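Long-range contacts in putative uncharacterized protein (Helicobacter pylori, PDB 3TDG), which is DsbG, a thioredoxin-fold oxidoreductase that probably reduces or rearranges disulfide bonds in other proteins: residues A136-S141 / T177-V182; K149-V154 / P258-Y263. One frame throughout, in Å; residues are numbered along the deposited sequence.

Contact 1: A136-S141 / T177-V182. With FMT (formic acid), chain C.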
loop_
_atom_site.group_PDB
_atom_site.type_symbol
_atom_site.label_atom_id
_atom_site.label_comp_id
_atom_site.label_asym_id
_atom_site.label_seq_id
_atom_site.Cartn_x
_atom_site.Cartn_y
_atom_site.Cartn_z
ATOM N N ALA A 136 29.717 -12.538 5.831
ATOM C CA ALA A 136 29.355 -13.697 6.656
ATOM C C ALA A 136 30.575 -14.523 6.926
ATOM O O ALA A 136 31.460 -14.605 6.069
ATOM C CB ALA A 136 28.284 -14.571 5.969
ATOM N N ILE A 137 30.611 -15.146 8.106
ATOM C CA ILE A 137 31.678 -16.051 8.469
ATOM C C ILE A 137 31.155 -17.447 8.264
ATOM O O ILE A 137 30.334 -17.934 9.058
ATOM C CB ILE A 137 32.100 -15.905 9.940
ATOM C CG1 ILE A 137 32.564 -14.481 10.220
ATOM C CG2 ILE A 137 33.177 -16.946 10.304
ATOM C CD1 ILE A 137 32.363 -14.060 11.641
ATOM N N GLU A 138 31.622 -18.093 7.204
ATOM C CA GLU A 138 31.152 -19.425 6.866
ATOM C C GLU A 138 32.042 -20.503 7.485
ATOM O O GLU A 138 33.240 -20.572 7.214
ATOM C CB GLU A 138 31.040 -19.590 5.342
ATOM C CG GLU A 138 30.419 -20.924 4.940
ATOM C CD GLU A 138 30.119 -21.041 3.455
ATOM O OE1 GLU A 138 29.360 -20.215 2.897
ATOM O OE2 GLU A 138 30.619 -21.999 2.848
ATOM N N LEU A 139 31.444 -21.337 8.334
ATOM C CA LEU A 139 32.148 -22.442 8.969
ATOM C C LEU A 139 31.569 -23.780 8.494
ATOM O O LEU A 139 30.436 -24.109 8.833
ATOM C CB LEU A 139 32.072 -22.314 10.493
ATOM C CG LEU A 139 32.440 -20.932 11.043
ATOM C CD1 LEU A 139 31.833 -20.707 12.425
ATOM C CD2 LEU A 139 33.957 -20.709 11.038
ATOM N N PRO A 140 32.342 -24.541 7.684
ATOM C CA PRO A 140 31.848 -25.820 7.155
ATOM C C PRO A 140 31.600 -26.841 8.266
ATOM O O PRO A 140 32.358 -26.883 9.240
ATOM C CB PRO A 140 32.984 -26.288 6.226
ATOM C CG PRO A 140 34.202 -25.541 6.685
ATOM C CD PRO A 140 33.690 -24.215 7.176
ATOM N N SER A 141 30.549 -27.648 8.132
ATOM C CA SER A 141 30.244 -28.674 9.150
ATOM C C SER A 141 31.433 -29.567 9.437
ATOM O O SER A 141 32.233 -29.840 8.546
ATOM C CB SER A 141 29.050 -29.544 8.759
ATOM O OG SER A 141 29.059 -29.820 7.382
ATOM N N THR A 177 26.460 -26.429 7.837
ATOM C CA THR A 177 27.435 -25.374 7.623
ATOM C C THR A 177 26.761 -24.095 8.082
ATOM O O THR A 177 25.662 -23.774 7.642
ATOM C CB THR A 177 27.905 -25.287 6.156
ATOM O OG1 THR A 177 28.879 -26.310 5.932
ATOM C CG2 THR A 177 28.555 -23.926 5.854
ATOM N N VAL A 178 27.430 -23.393 8.987
ATOM C CA VAL A 178 26.914 -22.154 9.565
ATOM C C VAL A 178 27.503 -20.923 8.884
ATOM O O VAL A 178 28.722 -20.818 8.723
ATOM C CB VAL A 178 27.193 -22.112 11.089
ATOM C CG1 VAL A 178 26.960 -20.695 11.672
ATOM C CG2 VAL A 178 26.346 -23.162 11.798
ATOM N N ARG A 179 26.623 -20.018 8.460
ATOM C CA ARG A 179 27.017 -18.678 8.052
ATOM C C ARG A 179 26.620 -17.673 9.129
ATOM O O ARG A 179 25.470 -17.211 9.190
ATOM C CB ARG A 179 26.403 -18.295 6.708
ATOM C CG ARG A 179 26.869 -19.201 5.565
ATOM C CD ARG A 179 26.299 -18.784 4.243
ATOM N NE ARG A 179 26.772 -19.696 3.200
ATOM C CZ ARG A 179 26.196 -19.857 2.016
ATOM N NH1 ARG A 179 25.114 -19.162 1.693
ATOM N NH2 ARG A 179 26.723 -20.710 1.149
ATOM N N MET A 180 27.583 -17.339 9.976
ATOM C CA MET A 180 27.339 -16.398 11.045
ATOM C C MET A 180 27.473 -14.942 10.546
ATOM O O MET A 180 28.515 -14.547 10.021
ATOM C CB MET A 180 28.302 -16.682 12.193
ATOM C CG MET A 180 27.903 -16.002 13.484
ATOM S SD MET A 180 28.643 -16.851 14.871
ATOM C CE MET A 180 28.514 -15.570 16.120
ATOM N N VAL A 181 26.409 -14.165 10.715
ATOM C CA VAL A 181 26.366 -12.777 10.288
ATOM C C VAL A 181 26.404 -11.905 11.547
ATOM O O VAL A 181 25.401 -11.813 12.273
ATOM C CB VAL A 181 25.086 -12.496 9.467
ATOM C CG1 VAL A 181 24.997 -11.026 9.045
ATOM C CG2 VAL A 181 25.028 -13.421 8.232
ATOM N N VAL A 182 27.567 -11.308 11.820
ATOM C CA VAL A 182 27.794 -10.571 13.069
ATOM C C VAL A 182 27.467 -9.093 12.854
ATOM O O VAL A 182 28.162 -8.392 12.112
ATOM C CB VAL A 182 29.234 -10.781 13.634
ATOM C CG1 VAL A 182 29.412 -10.082 15.002
ATOM C CG2 VAL A 182 29.522 -12.243 13.781
HETATM C C FMT C . 34.960 -17.808 6.562
HETATM O O1 FMT C . 36.165 -17.500 6.551
HETATM O O2 FMT C . 34.035 -17.038 6.281
#
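A salt bridge between E138 and R179 spans one face of an antiparallel strand pair at the margin of the thioredoxin-fold sheet, where the short outermost strand 137-139 runs beside strand 177-182. The two side chains lie side by side and point the same way. NE of R179 bonds OE1 of E138 at 2.7 Å, approaching from above the carboxylate plane, and a weak second bond comes from NH2. With its CG anti to the backbone N (chi1 -174°), E138 brings that carbon to 3.6 Å from CG2 of T177. R179 has a further partner in the hydroxyl of Y152, bonded to NH1.

Within the sheet, I137 pairs with M180 and L139 with V178 as hydrogen-bonded pairs, each through two backbone bonds. Their side chains occupy the face away from the salt bridge, where L139 and V178 pack on helix 169-175, while I137 and M180 meet helix 211-222. I137 CD1 reaches V182 CG2 at 4.0 Å. On its other side strand 137-139 has no further strand in this chain, and the N-H of E138 is taken by a formate, probably from the crystallisation liquor, with E138 N at 2.8 Å from its O2. Past P140, OG1 of T177, which also bonds the carbonyl of K147, accepts the backbone N-H of S141, its N at 3.1 Å.

Contact 2: K149-V154 / P258-Y263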
loop_
_atom_site.group_PDB
_atom_site.type_symbol
_atom_site.label_atom_id
_atom_site.label_comp_id
_atom_site.label_asym_id
_atom_site.label_seq_id
_atom_site.Cartn_x
_atom_site.Cartn_y
_atom_site.Cartn_z
ATOM N N LYS A 149 24.101 -28.208 4.008
ATOM C CA LYS A 149 22.967 -27.750 4.818
ATOM C C LYS A 149 23.314 -26.408 5.473
ATOM O O LYS A 149 24.123 -26.345 6.398
ATOM C CB LYS A 149 22.573 -28.822 5.844
ATOM C CG LYS A 149 22.119 -30.161 5.209
ATOM C CD LYS A 149 21.709 -31.182 6.288
ATOM C CE LYS A 149 22.077 -32.612 5.874
ATOM N NZ LYS A 149 21.975 -33.593 7.010
ATOM N N ILE A 150 22.713 -25.339 4.959
ATOM C CA ILE A 150 23.110 -23.976 5.319
ATOM C C ILE A 150 22.253 -23.381 6.438
ATOM O O ILE A 150 21.036 -23.238 6.284
ATOM C CB ILE A 150 23.099 -23.026 4.086
ATOM C CG1 ILE A 150 24.037 -23.542 2.981
ATOM C CG2 ILE A 150 23.477 -21.592 4.487
ATOM C CD1 ILE A 150 25.525 -23.389 3.264
ATOM N N LEU A 151 22.910 -23.027 7.545
ATOM C CA LEU A 151 22.265 -22.316 8.655
ATOM C C LEU A 151 22.817 -20.902 8.822
ATOM O O LEU A 151 23.975 -20.728 9.179
ATOM C CB LEU A 151 22.435 -23.102 9.956
ATOM C CG LEU A 151 21.949 -22.504 11.279
ATOM C CD1 LEU A 151 20.457 -22.184 11.245
ATOM C CD2 LEU A 151 22.258 -23.488 12.387
ATOM N N TYR A 152 21.983 -19.908 8.561
ATOM C CA TYR A 152 22.332 -18.528 8.828
ATOM C C TYR A 152 22.029 -18.183 10.288
ATOM O O TYR A 152 20.949 -18.500 10.791
ATOM C CB TYR A 152 21.528 -17.599 7.928
ATOM C CG TYR A 152 22.149 -17.362 6.580
ATOM C CD1 TYR A 152 23.167 -16.409 6.422
ATOM C CD2 TYR A 152 21.730 -18.083 5.458
ATOM C CE1 TYR A 152 23.737 -16.173 5.177
ATOM C CE2 TYR A 152 22.300 -17.857 4.200
ATOM C CZ TYR A 152 23.301 -16.902 4.065
ATOM O OH TYR A 152 23.884 -16.668 2.832
ATOM N N ILE A 153 22.984 -17.541 10.954
ATOM C CA ILE A 153 22.799 -17.053 12.316
ATOM C C ILE A 153 23.109 -15.549 12.392
ATOM O O ILE A 153 24.265 -15.146 12.277
ATOM C CB ILE A 153 23.693 -17.831 13.303
ATOM C CG1 ILE A 153 23.425 -19.337 13.187
ATOM C CG2 ILE A 153 23.476 -17.321 14.766
ATOM C CD1 ILE A 153 24.202 -20.186 14.123
ATOM N N VAL A 154 22.087 -14.723 12.562
ATOM C CA VAL A 154 22.284 -13.282 12.734
ATOM C C VAL A 154 22.495 -13.052 14.231
ATOM O O VAL A 154 21.683 -13.488 15.047
ATOM C CB VAL A 154 21.127 -12.459 12.182
ATOM C CG1 VAL A 154 21.392 -10.939 12.347
ATOM C CG2 VAL A 154 20.881 -12.805 10.696
ATOM N N PRO A 258 19.395 -13.641 18.805
ATOM C CA PRO A 258 19.944 -14.325 17.630
ATOM C C PRO A 258 18.806 -14.774 16.708
ATOM O O PRO A 258 17.786 -15.277 17.183
ATOM C CB PRO A 258 20.670 -15.536 18.224
ATOM C CG PRO A 258 20.058 -15.738 19.587
ATOM C CD PRO A 258 19.602 -14.396 20.053
ATOM N N PHE A 259 18.973 -14.566 15.409
ATOM C CA PHE A 259 18.008 -15.015 14.417
ATOM C C PHE A 259 18.634 -16.167 13.627
ATOM O O PHE A 259 19.681 -16.000 12.989
ATOM C CB PHE A 259 17.638 -13.847 13.506
ATOM C CG PHE A 259 16.605 -14.175 12.466
ATOM C CD1 PHE A 259 15.270 -13.847 12.677
ATOM C CD2 PHE A 259 16.968 -14.783 11.265
ATOM C CE1 PHE A 259 14.293 -14.141 11.720
ATOM C CE2 PHE A 259 16.008 -15.082 10.295
ATOM C CZ PHE A 259 14.664 -14.764 10.523
ATOM N N LEU A 260 18.015 -17.343 13.683
ATOM C CA LEU A 260 18.502 -18.474 12.904
ATOM C C LEU A 260 17.597 -18.727 11.694
ATOM O O LEU A 260 16.367 -18.579 11.777
ATOM C CB LEU A 260 18.633 -19.723 13.766
ATOM C CG LEU A 260 19.810 -19.832 14.736
ATOM C CD1 LEU A 260 19.801 -18.732 15.806
ATOM C CD2 LEU A 260 19.797 -21.208 15.402
ATOM N N TYR A 261 18.201 -19.079 10.566
ATOM C CA TYR A 261 17.445 -19.334 9.340
ATOM C C TYR A 261 18.105 -20.447 8.544
ATOM O O TYR A 261 19.267 -20.322 8.112
ATOM C CB TYR A 261 17.309 -18.054 8.506
ATOM C CG TYR A 261 16.556 -18.204 7.195
ATOM C CD1 TYR A 261 15.216 -18.633 7.164
ATOM C CD2 TYR A 261 17.177 -17.902 5.981
ATOM C CE1 TYR A 261 14.525 -18.771 5.945
ATOM C CE2 TYR A 261 16.505 -18.028 4.770
ATOM C CZ TYR A 261 15.180 -18.463 4.751
ATOM O OH TYR A 261 14.528 -18.581 3.536
ATOM N N HIS A 262 17.378 -21.558 8.401
ATOM C CA HIS A 262 17.784 -22.646 7.510
ATOM C C HIS A 262 17.501 -22.223 6.084
ATOM O O HIS A 262 16.354 -21.968 5.731
ATOM C CB HIS A 262 17.044 -23.944 7.845
ATOM C CG HIS A 262 17.508 -24.580 9.115
ATOM N ND1 HIS A 262 18.615 -25.400 9.172
ATOM C CD2 HIS A 262 17.036 -24.494 10.381
ATOM C CE1 HIS A 262 18.802 -25.800 10.418
ATOM N NE2 HIS A 262 17.859 -25.261 11.171
ATOM N N TYR A 263 18.563 -22.122 5.279
ATOM C CA TYR A 263 18.463 -21.748 3.866
ATOM C C TYR A 263 18.463 -23.000 2.989
ATOM O O TYR A 263 17.749 -23.969 3.263
ATOM C CB TYR A 263 19.642 -20.845 3.481
ATOM C CG TYR A 263 19.561 -20.208 2.097
ATOM C CD1 TYR A 263 19.451 -18.817 1.960
ATOM C CD2 TYR A 263 19.623 -20.988 0.923
ATOM C CE1 TYR A 263 19.391 -18.215 0.703
ATOM C CE2 TYR A 263 19.563 -20.395 -0.345
ATOM C CZ TYR A 263 19.446 -19.004 -0.444
ATOM O OH TYR A 263 19.379 -18.391 -1.681
HETATM O O HOH W 1 20.282 -26.075 7.029
#
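Y152 and Y261 form a hydrogen-bonded pair near the middle of an antiparallel strand pairing that joins an inner strand, 150-155, to the outermost strand 259-262 at the C-terminal end of the modelled chain. Two backbone bonds, Y152 N to Y261 O and Y261 N to Y152 O, close this pair at 2.8 Å each. V154 and F259 are joined in the same way, and Y263 N adds a bond to I150 O.

On the face carrying Y152, V154, F259 and Y261, aromatic groups dominate. The Y152 ring has Y263 CB at its edge, and its CE2 comes to 3.7 Å from CD1 of Y263; the two tyrosine side chains run side by side in the same direction. The Y152 ring also stacks with F128 of helix 98-129. The Y261 hydroxyl is held by N125 of the same helix, which therefore covers this face.

The other face is carried by L151, I153, L260 and H262. CG of L151 stands anti to the backbone N (chi1 175°), and chi2 of 58° then sets CD1 over the centre of the H262 imidazole, 4.0 Å from the centroid and 9° off the ring normal, a CH-pi contact. A water at the imidazole edge lies 2.8 Å from ND1 and gives a weak bond to I150 O. I153 CG1 packs on L260 CG at 4.0 Å, and both side chains touch E165 of helix 160-167.

P258, preceded by a cis peptide bond, touches C162 of a CxxC sequence at the start of that helix. A cis-proline leading into a sheet strand beside the CxxC is the hallmark of a thioredoxin-fold active site.

Contacts 1 and 2 are the two flanks of one mixed four-stranded sheet, their centres about 9 Å apart. Across it the strands run 137-139, 177-182, 150-155 and 259-262, so the outer pairs are antiparallel and the inner pair, one strand from each contact, is parallel. Backbone bonds T177 N to K149 O and V181 N to I153 O join them there, and V178 packs on I153 between. Along the chain the segments alternate: the crossover from 150-155 to 177-182 contains helices 160-167 and 169-175, and helices 188-206, 211-222 and 235-249 precede the last strand. This order suits a thioredoxin-fold domain, with the CxxC in the crossover that links the two inner strands, at the start of helix 160-167.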